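Local coordinates for hypothetical protein TM1553 (Thermotoga maritima, PDB 1VRM) that belongs to the ApbE family and probably binds FAD, as in relatives that transfer FMN to target proteins with the help of magnesium, at residues I198-G203 with Y224-A229; D213-D218 with S233-R238. All blocks are in the same frame, centred on the assembly; numbering follows the deposited sequence.

Interaction 1: I198-G203 with Y224-A229; sequences IGPKFG and YLKSGA
Lys226 crosses Pro200 at a slant, and these two side chains make nearly all of a small contact that buries 119 Å² in total. The lysine starts out from CB with CG anti to its own carbonyl carbon (chi1 -70°). CB, CG and CD stay more than 4.2 Å from the Pro200 ring; the side chain also touches Pro206. A bend at chi3 (65°) then brings CE to the CB-CG side of the ring, 3.9 Å from Pro200 CB, with Pro200 CG only slightly farther away. From the other end of the residue, the backbone carbonyl of Lys226 meets the same ring: its O lies 4.0 Å from Pro200 CD. The proline is thus approached by both the chain and the backbone of one lysine through van der Waals contacts, with no direct hydrogen bond between the segments. In the ApbE fold these two loops flank the two-stranded hairpin 207-212/219-225, which is inserted between neighbouring strands 194-197 and 229-234 of the main antiparallel sheet. Segment 198-203 leaves strand 194-197 through a classic beta bulge, in which Ile198 and Gly199 both face Gly187, and Trp207 NE1 donates to Gly199 O. It then closes a type II turn by the bond from Gly203 N to Pro200 O (3.0 Å), with Phe202 taking the positive phi (55°) of the third position. Beyond CE, the ammonium tip of Lys226 passes the proline and reaches the far end of this turn. NZ donates to Lys204 O and also to a water 2.8 Å away, which in turn gives a hydrogen to Gly203 O at 3.0 Å.

Interaction 2: D213-D218 with S233-R238; sequences DPRGDD and SGDYER
Arg215 and Asp235 form an end-on, bidentate salt bridge between the loop of hairpin 207-212/219-225 and the type I turn, Gly234 to Glu237, that follows strand 229-234. Each terminal nitrogen takes its own oxygen: NH1 of Arg215 donates to OD1 of Asp235 at 2.8 Å, on the syn lone pair, and NH2 of Arg215 to OD2 of Asp235, also at 2.8 Å. Both bonds are almost straight, and the two flat groups lie nearly coplanar, 13° apart. Next to the ion pair, Pro214 CB packs obliquely against the Tyr236 ring, 3.5 Å from CE2, making the apolar half of the contact.

The guanidinium is held from its own side as well. Bent at chi2 (-63°), the arginine curls back so that NH1 also donates to the carbonyl O of Pro214 (3.0 Å), which lies in the guanidinium plane but is approached from above its own carbonyl plane. With bonds to Pro214 and Asp235 both in plane, rotation of the group is restricted; Trp263 adds a cation-pi contact. Arg246 NH1 comes near Arg215 NH1, a like-charge approach, and is hydrogen-bonded to the backbone O of Asp235; the nearby carboxylate may ease the repulsion.

Farther out, an Asx turn shapes the loop: Arg215 N donates to Asp213 OD1 at 2.9 Å, reaching it from above the carboxylate plane. On the other segment, a chi1 of 53° folds the Tyr236 ring back over Gly234, whose CA lies 4.0 Å from Tyr236 CE2. The turn is also tied by Glu237, whose OE2 accepts the N-H of Gly234 at 2.8 Å on its anti side, tilted out of the carboxylate plane, and is also hydrogen-bonded to O12 of an unidentified ligand, probably from the crystallisation liquor.

How the interactions relate
Both interactions involve the chain of the hairpin 207-212/219-225, at opposite ends of it, with centres about 24 Å apart: interaction 1 pairs the connections that enter and leave it, interaction 2 joins its loop to the turn after strand 229-234. Their segments alternate along the chain. Both are partly buried, yet interaction 1 is the more superficial, with an exposed lysine, whereas interaction 2 has buried Pro214 and Asp235 at its heart. Interaction 1 rests on lysine-proline van der Waals contact with a water bridge, interaction 2 on a direct ion pair beside proline-tyrosine packing. Its segment 233-238 also carries Ser233 and Glu237, which are hydrogen-bonded to an unidentified ligand.

Interaction 1: I198-G203 with Y224-A229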
ATOM      1  N   ILE A 198       9.913  12.928  -6.143  1.00  5.17           N
ATOM      2  CA  ILE A 198       9.390  14.063  -6.888  1.00  5.95           C
ATOM      3  C   ILE A 198      10.321  14.452  -8.028  1.00  6.85           C
ATOM      4  O   ILE A 198       9.895  14.580  -9.198  1.00  8.06           O
ATOM      5  CB  ILE A 198       9.108  15.287  -6.008  1.00  6.53           C
ATOM      6  CG1 ILE A 198       8.029  14.978  -4.978  1.00  7.60           C
ATOM      7  CG2 ILE A 198       8.745  16.505  -6.879  1.00  8.33           C
ATOM      8  CD1 ILE A 198       7.876  16.068  -3.870  1.00  7.75           C
ATOM      9  N   GLY A 199      11.593  14.634  -7.675  1.00  5.89           N
ATOM     10  CA  GLY A 199      12.658  14.906  -8.636  1.00  6.81           C
ATOM     11  C   GLY A 199      13.973  14.646  -7.954  1.00  6.53           C
ATOM     12  O   GLY A 199      14.036  14.563  -6.743  1.00  6.74           O
ATOM     13  N   PRO A 200      15.064  14.557  -8.727  1.00  8.12           N
ATOM     14  CA  PRO A 200      16.353  14.203  -8.220  1.00  8.16           C
ATOM     15  C   PRO A 200      16.944  15.235  -7.269  1.00  6.83           C
ATOM     16  O   PRO A 200      16.646  16.430  -7.334  1.00  7.58           O
ATOM     17  CB  PRO A 200      17.230  14.093  -9.455  1.00  9.79           C
ATOM     18  CG  PRO A 200      16.466  14.503 -10.527  1.00 14.00           C
ATOM     19  CD  PRO A 200      15.066  14.783 -10.163  1.00 10.68           C
ATOM     20  N   LYS A 201      17.769  14.727  -6.364  1.00  6.90           N
ATOM     21  CA  LYS A 201      18.304  15.520  -5.287  1.00  8.54           C
ATOM     22  C   LYS A 201      19.218  16.598  -5.874  1.00  7.65           C
ATOM     23  O   LYS A 201      20.098  16.308  -6.710  1.00  7.43           O
ATOM     24  CB  LYS A 201      19.065  14.612  -4.344  1.00  8.18           C
ATOM     25  CG  LYS A 201      19.666  15.335  -3.175  1.00 11.78           C
ATOM     26  CD  LYS A 201      20.175  14.387  -2.045  1.00 18.87           C
ATOM     27  CE  LYS A 201      21.228  13.412  -2.507  1.00 35.06           C
ATOM     28  N   PHE A 202      18.998  17.850  -5.458  1.00  8.03           N
ATOM     29  CA  PHE A 202      19.770  19.018  -5.964  1.00  8.83           C
ATOM     30  C   PHE A 202      19.705  19.080  -7.493  1.00 11.48           C
ATOM     31  O   PHE A 202      20.567  19.665  -8.166  1.00 11.69           O
ATOM     32  CB  PHE A 202      21.244  18.989  -5.469  1.00 11.59           C
ATOM     33  CG  PHE A 202      21.373  18.942  -3.998  1.00 14.18           C
ATOM     34  CD1 PHE A 202      20.782  19.926  -3.236  1.00 19.25           C
ATOM     35  CD2 PHE A 202      22.085  17.934  -3.385  1.00 25.56           C
ATOM     36  CE1 PHE A 202      20.871  19.905  -1.850  1.00 21.46           C
ATOM     37  CE2 PHE A 202      22.185  17.889  -1.999  1.00 27.39           C
ATOM     38  CZ  PHE A 202      21.565  18.873  -1.233  1.00 18.61           C
ATOM     39  N   GLY A 203      18.624  18.522  -8.025  1.00  7.14           N
ATOM     40  CA  GLY A 203      18.358  18.472  -9.451  1.00  8.53           C
ATOM     41  C   GLY A 203      19.168  17.506 -10.276  1.00  8.03           C
ATOM     42  O   GLY A 203      19.010  17.446 -11.505  1.00 10.25           O
ATOM     43  N   TYR A 224      19.332   3.495  -4.628  1.00  9.39           N
ATOM     44  CA  TYR A 224      19.582   4.822  -5.179  1.00  8.37           C
ATOM     45  C   TYR A 224      18.517   5.086  -6.205  1.00 10.07           C
ATOM     46  O   TYR A 224      18.422   4.374  -7.177  1.00 11.48           O
ATOM     47  CB  TYR A 224      20.986   4.861  -5.785  1.00 10.57           C
ATOM     48  CG  TYR A 224      22.037   4.660  -4.735  1.00  9.02           C
ATOM     49  CD1 TYR A 224      22.366   3.387  -4.279  1.00 12.61           C
ATOM     50  CD2 TYR A 224      22.726   5.739  -4.204  1.00 19.32           C
ATOM     51  CE1 TYR A 224      23.341   3.208  -3.298  1.00 12.59           C
ATOM     52  CE2 TYR A 224      23.661   5.570  -3.246  1.00 16.64           C
ATOM     53  CZ  TYR A 224      23.984   4.308  -2.795  1.00 18.41           C
ATOM     54  OH  TYR A 224      24.943   4.162  -1.815  1.00 20.44           O
ATOM     55  N   LEU A 225      17.673   6.077  -5.983  1.00 10.71           N
ATOM     56  CA  LEU A 225      16.574   6.394  -6.903  1.00  9.12           C
ATOM     57  C   LEU A 225      16.608   7.869  -7.310  1.00  9.27           C
ATOM     58  O   LEU A 225      16.500   8.781  -6.464  1.00  9.08           O
ATOM     59  CB  LEU A 225      15.190   6.093  -6.306  1.00 11.86           C
ATOM     60  CG  LEU A 225      14.823   4.656  -5.969  1.00 19.16           C
ATOM     61  CD1 LEU A 225      13.419   4.642  -5.359  1.00 18.83           C
ATOM     62  CD2 LEU A 225      14.855   3.794  -7.197  1.00 17.36           C
ATOM     63  N   LYS A 226      16.761   8.095  -8.606  1.00  9.86           N
ATOM     64  CA  LYS A 226      16.523   9.439  -9.164  1.00 10.72           C
ATOM     65  C   LYS A 226      15.069   9.669  -9.552  1.00  9.84           C
ATOM     66  O   LYS A 226      14.695  10.790  -9.802  1.00 11.10           O
ATOM     67  CB  LYS A 226      17.447   9.781 -10.356  1.00 10.66           C
ATOM     68  CG  LYS A 226      18.930  10.006 -10.035  1.00 18.87           C
ATOM     69  CD  LYS A 226      19.755  10.457 -11.304  1.00 14.93           C
ATOM     70  CE  LYS A 226      19.312  11.838 -11.850  1.00 19.29           C
ATOM     71  NZ  LYS A 226      20.406  12.507 -12.735  1.00 16.63           N
ATOM     72  N   SER A 227      14.262   8.611  -9.604  1.00  8.83           N
ATOM     73  CA  SER A 227      12.882   8.658 -10.025  1.00  8.82           C
ATOM     74  C   SER A 227      12.187   7.394  -9.519  1.00 10.72           C
ATOM     75  O   SER A 227      12.846   6.491  -8.997  1.00 13.33           O
ATOM     76  CB  SER A 227      12.771   8.749 -11.547  1.00  9.61           C
ATOM     77  OG  SER A 227      13.218   7.553 -12.201  1.00 13.57           O
ATOM     78  N   GLY A 228      10.884   7.335  -9.683  1.00  7.26           N
ATOM     79  CA  GLY A 228      10.115   6.142  -9.385  1.00  7.31           C
ATOM     80  C   GLY A 228       9.738   6.059  -7.925  1.00  7.26           C
ATOM     81  O   GLY A 228       9.570   7.080  -7.234  1.00  8.08           O
ATOM     82  N   ALA A 229       9.562   4.829  -7.450  1.00  5.15           N
ATOM     83  CA  ALA A 229       9.056   4.639  -6.131  1.00  7.66           C
ATOM     84  C   ALA A 229       9.553   3.340  -5.527  1.00  6.37           C
ATOM     85  O   ALA A 229       9.990   2.434  -6.220  1.00  5.54           O
ATOM     86  CB  ALA A 229       7.468   4.597  -6.190  1.00  5.47           C
TER
HETATM   87  O   HOH W   1      18.917  14.844 -13.090  1.00 20.13           O

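Interaction 2: D213-D218 with S233-R238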
ATOM      1  N   ASP A 213      15.891  -3.432   8.265  1.00 12.10           N
ATOM      2  CA  ASP A 213      15.839  -4.778   8.810  1.00 10.81           C
ATOM      3  C   ASP A 213      14.492  -5.002   9.481  1.00 12.58           C
ATOM      4  O   ASP A 213      14.090  -4.233  10.329  1.00 12.79           O
ATOM      5  CB  ASP A 213      16.999  -4.924   9.792  1.00 14.09           C
ATOM      6  CG  ASP A 213      17.144  -6.302  10.358  1.00 15.85           C
ATOM      7  OD1 ASP A 213      16.305  -7.190  10.115  1.00 14.88           O
ATOM      8  OD2 ASP A 213      18.161  -6.507  11.085  1.00 20.01           O
ATOM      9  N   PRO A 214      13.735  -6.012   9.049  1.00 10.78           N
ATOM     10  CA  PRO A 214      12.448  -6.250   9.746  1.00  9.62           C
ATOM     11  C   PRO A 214      12.610  -6.735  11.196  1.00 10.03           C
ATOM     12  O   PRO A 214      11.628  -6.799  11.943  1.00 10.45           O
ATOM     13  CB  PRO A 214      11.776  -7.336   8.907  1.00 13.14           C
ATOM     14  CG  PRO A 214      12.769  -7.844   7.973  1.00 14.35           C
ATOM     15  CD  PRO A 214      13.941  -6.923   7.899  1.00 11.23           C
ATOM     16  N   ARG A 215      13.835  -7.039  11.594  1.00  8.02           N
ATOM     17  CA  ARG A 215      14.126  -7.498  12.973  1.00  9.75           C
ATOM     18  C   ARG A 215      15.363  -6.805  13.560  1.00 13.59           C
ATOM     19  O   ARG A 215      16.164  -7.424  14.276  1.00 15.64           O
ATOM     20  CB  ARG A 215      14.291  -9.009  13.028  1.00 10.77           C
ATOM     21  CG  ARG A 215      13.011  -9.809  12.728  1.00 12.71           C
ATOM     22  CD  ARG A 215      11.887  -9.558  13.757  1.00 13.51           C
ATOM     23  NE  ARG A 215      10.805 -10.505  13.530  1.00 11.82           N
ATOM     24  CZ  ARG A 215       9.771 -10.282  12.725  1.00 11.11           C
ATOM     25  NH1 ARG A 215       9.667  -9.115  12.066  1.00 11.71           N
ATOM     26  NH2 ARG A 215       8.863 -11.220  12.582  1.00 12.19           N
ATOM     27  N   GLY A 216      15.519  -5.532  13.264  1.00 14.62           N
ATOM     28  CA  GLY A 216      16.591  -4.772  13.844  1.00 16.60           C
ATOM     29  C   GLY A 216      16.501  -3.329  13.511  1.00 17.67           C
ATOM     30  O   GLY A 216      15.655  -2.924  12.729  1.00 18.57           O
ATOM     31  N   ASP A 217      17.407  -2.552  14.078  1.00 20.48           N
ATOM     32  CA  ASP A 217      17.393  -1.132  13.864  1.00 23.14           C
ATOM     33  C   ASP A 217      18.333  -0.729  12.723  1.00 24.91           C
ATOM     34  O   ASP A 217      18.415   0.440  12.385  1.00 27.78           O
ATOM     35  CB  ASP A 217      17.773  -0.416  15.166  1.00 25.50           C
ATOM     36  CG  ASP A 217      16.604  -0.302  16.151  1.00 34.47           C
ATOM     37  OD1 ASP A 217      15.438  -0.558  15.755  1.00 35.37           O
ATOM     38  OD2 ASP A 217      16.879   0.069  17.322  1.00 41.49           O
ATOM     39  N   ASP A 218      18.998  -1.719  12.136  1.00 23.25           N
ATOM     40  CA  ASP A 218      19.993  -1.518  11.084  1.00 22.15           C
ATOM     41  C   ASP A 218      19.316  -1.507   9.720  1.00 19.69           C
ATOM     42  O   ASP A 218      18.163  -1.878   9.582  1.00 21.06           O
ATOM     43  CB  ASP A 218      21.026  -2.652  11.110  1.00 21.97           C
ATOM     44  CG  ASP A 218      20.382  -4.055  10.998  1.00 27.65           C
ATOM     45  OD1 ASP A 218      19.577  -4.435  11.903  1.00 24.89           O
ATOM     46  OD2 ASP A 218      20.713  -4.797  10.021  1.00 30.52           O
ATOM     47  N   SER A 233       6.174  -3.996   2.275  1.00  7.89           N
ATOM     48  CA  SER A 233       5.154  -4.605   3.140  1.00  8.30           C
ATOM     49  C   SER A 233       5.912  -5.489   4.109  1.00  8.23           C
ATOM     50  O   SER A 233       6.769  -6.250   3.730  1.00  7.43           O
ATOM     51  CB  SER A 233       4.167  -5.463   2.365  1.00 11.62           C
ATOM     52  OG  SER A 233       3.335  -4.655   1.574  1.00 16.16           O
ATOM     53  N   GLY A 234       5.510  -5.459   5.368  1.00  7.53           N
ATOM     54  CA  GLY A 234       6.222  -6.227   6.378  1.00  9.19           C
ATOM     55  C   GLY A 234       5.274  -6.699   7.461  1.00 10.85           C
ATOM     56  O   GLY A 234       4.178  -6.166   7.645  1.00 10.55           O
ATOM     57  N   ASP A 235       5.762  -7.668   8.218  1.00  8.39           N
ATOM     58  CA  ASP A 235       5.001  -8.192   9.354  1.00 10.12           C
ATOM     59  C   ASP A 235       5.173  -7.381  10.618  1.00 11.57           C
ATOM     60  O   ASP A 235       4.720  -7.784  11.680  1.00 12.52           O
ATOM     61  CB  ASP A 235       5.318  -9.659   9.577  1.00  9.15           C
ATOM     62  CG  ASP A 235       6.644  -9.890  10.251  1.00 13.91           C
ATOM     63  OD1 ASP A 235       7.435  -8.966  10.407  1.00 12.41           O
ATOM     64  OD2 ASP A 235       6.883 -11.043  10.656  1.00 12.75           O
ATOM     65  N   TYR A 236       5.783  -6.214  10.512  1.00 11.21           N
ATOM     66  CA  TYR A 236       5.999  -5.346  11.649  1.00 17.82           C
ATOM     67  C   TYR A 236       5.178  -4.068  11.525  1.00 18.83           C
ATOM     68  O   TYR A 236       5.265  -3.223  12.394  1.00 21.88           O
ATOM     69  CB  TYR A 236       7.491  -5.036  11.754  1.00 17.71           C
ATOM     70  CG  TYR A 236       8.089  -4.502  10.455  1.00 19.48           C
ATOM     71  CD1 TYR A 236       7.879  -3.175  10.054  1.00 26.01           C
ATOM     72  CD2 TYR A 236       8.799  -5.326   9.605  1.00 18.68           C
ATOM     73  CE1 TYR A 236       8.389  -2.680   8.847  1.00 24.75           C
ATOM     74  CE2 TYR A 236       9.335  -4.826   8.394  1.00 16.97           C
ATOM     75  CZ  TYR A 236       9.129  -3.522   8.024  1.00 27.95           C
ATOM     76  OH  TYR A 236       9.669  -3.062   6.834  1.00 24.39           O
ATOM     77  N   GLU A 237       4.428  -3.898  10.430  1.00 21.76           N
ATOM     78  CA  GLU A 237       3.696  -2.630  10.191  1.00 21.90           C
ATOM     79  C   GLU A 237       2.495  -2.501  11.126  1.00 22.42           C
ATOM     80  O   GLU A 237       2.280  -1.442  11.726  1.00 24.95           O
ATOM     81  CB  GLU A 237       3.170  -2.532   8.757  1.00 24.50           C
ATOM     82  CG  GLU A 237       4.197  -2.537   7.655  1.00 29.04           C
ATOM     83  CD  GLU A 237       3.503  -2.523   6.311  1.00 26.39           C
ATOM     84  OE1 GLU A 237       3.002  -1.437   5.906  1.00 29.45           O
ATOM     85  OE2 GLU A 237       3.406  -3.602   5.698  1.00 21.84           O
ATOM     86  N   ARG A 238       1.686  -3.559  11.204  1.00 18.91           N
ATOM     87  CA  ARG A 238       0.463  -3.527  12.010  1.00 16.76           C
ATOM     88  C   ARG A 238       0.246  -4.946  12.516  1.00 15.18           C
ATOM     89  O   ARG A 238      -0.160  -5.823  11.736  1.00 13.69           O
ATOM     90  CB  ARG A 238      -0.690  -3.051  11.133  1.00 20.21           C
ATOM     91  CG  ARG A 238      -2.019  -2.873  11.843  1.00 27.37           C
TER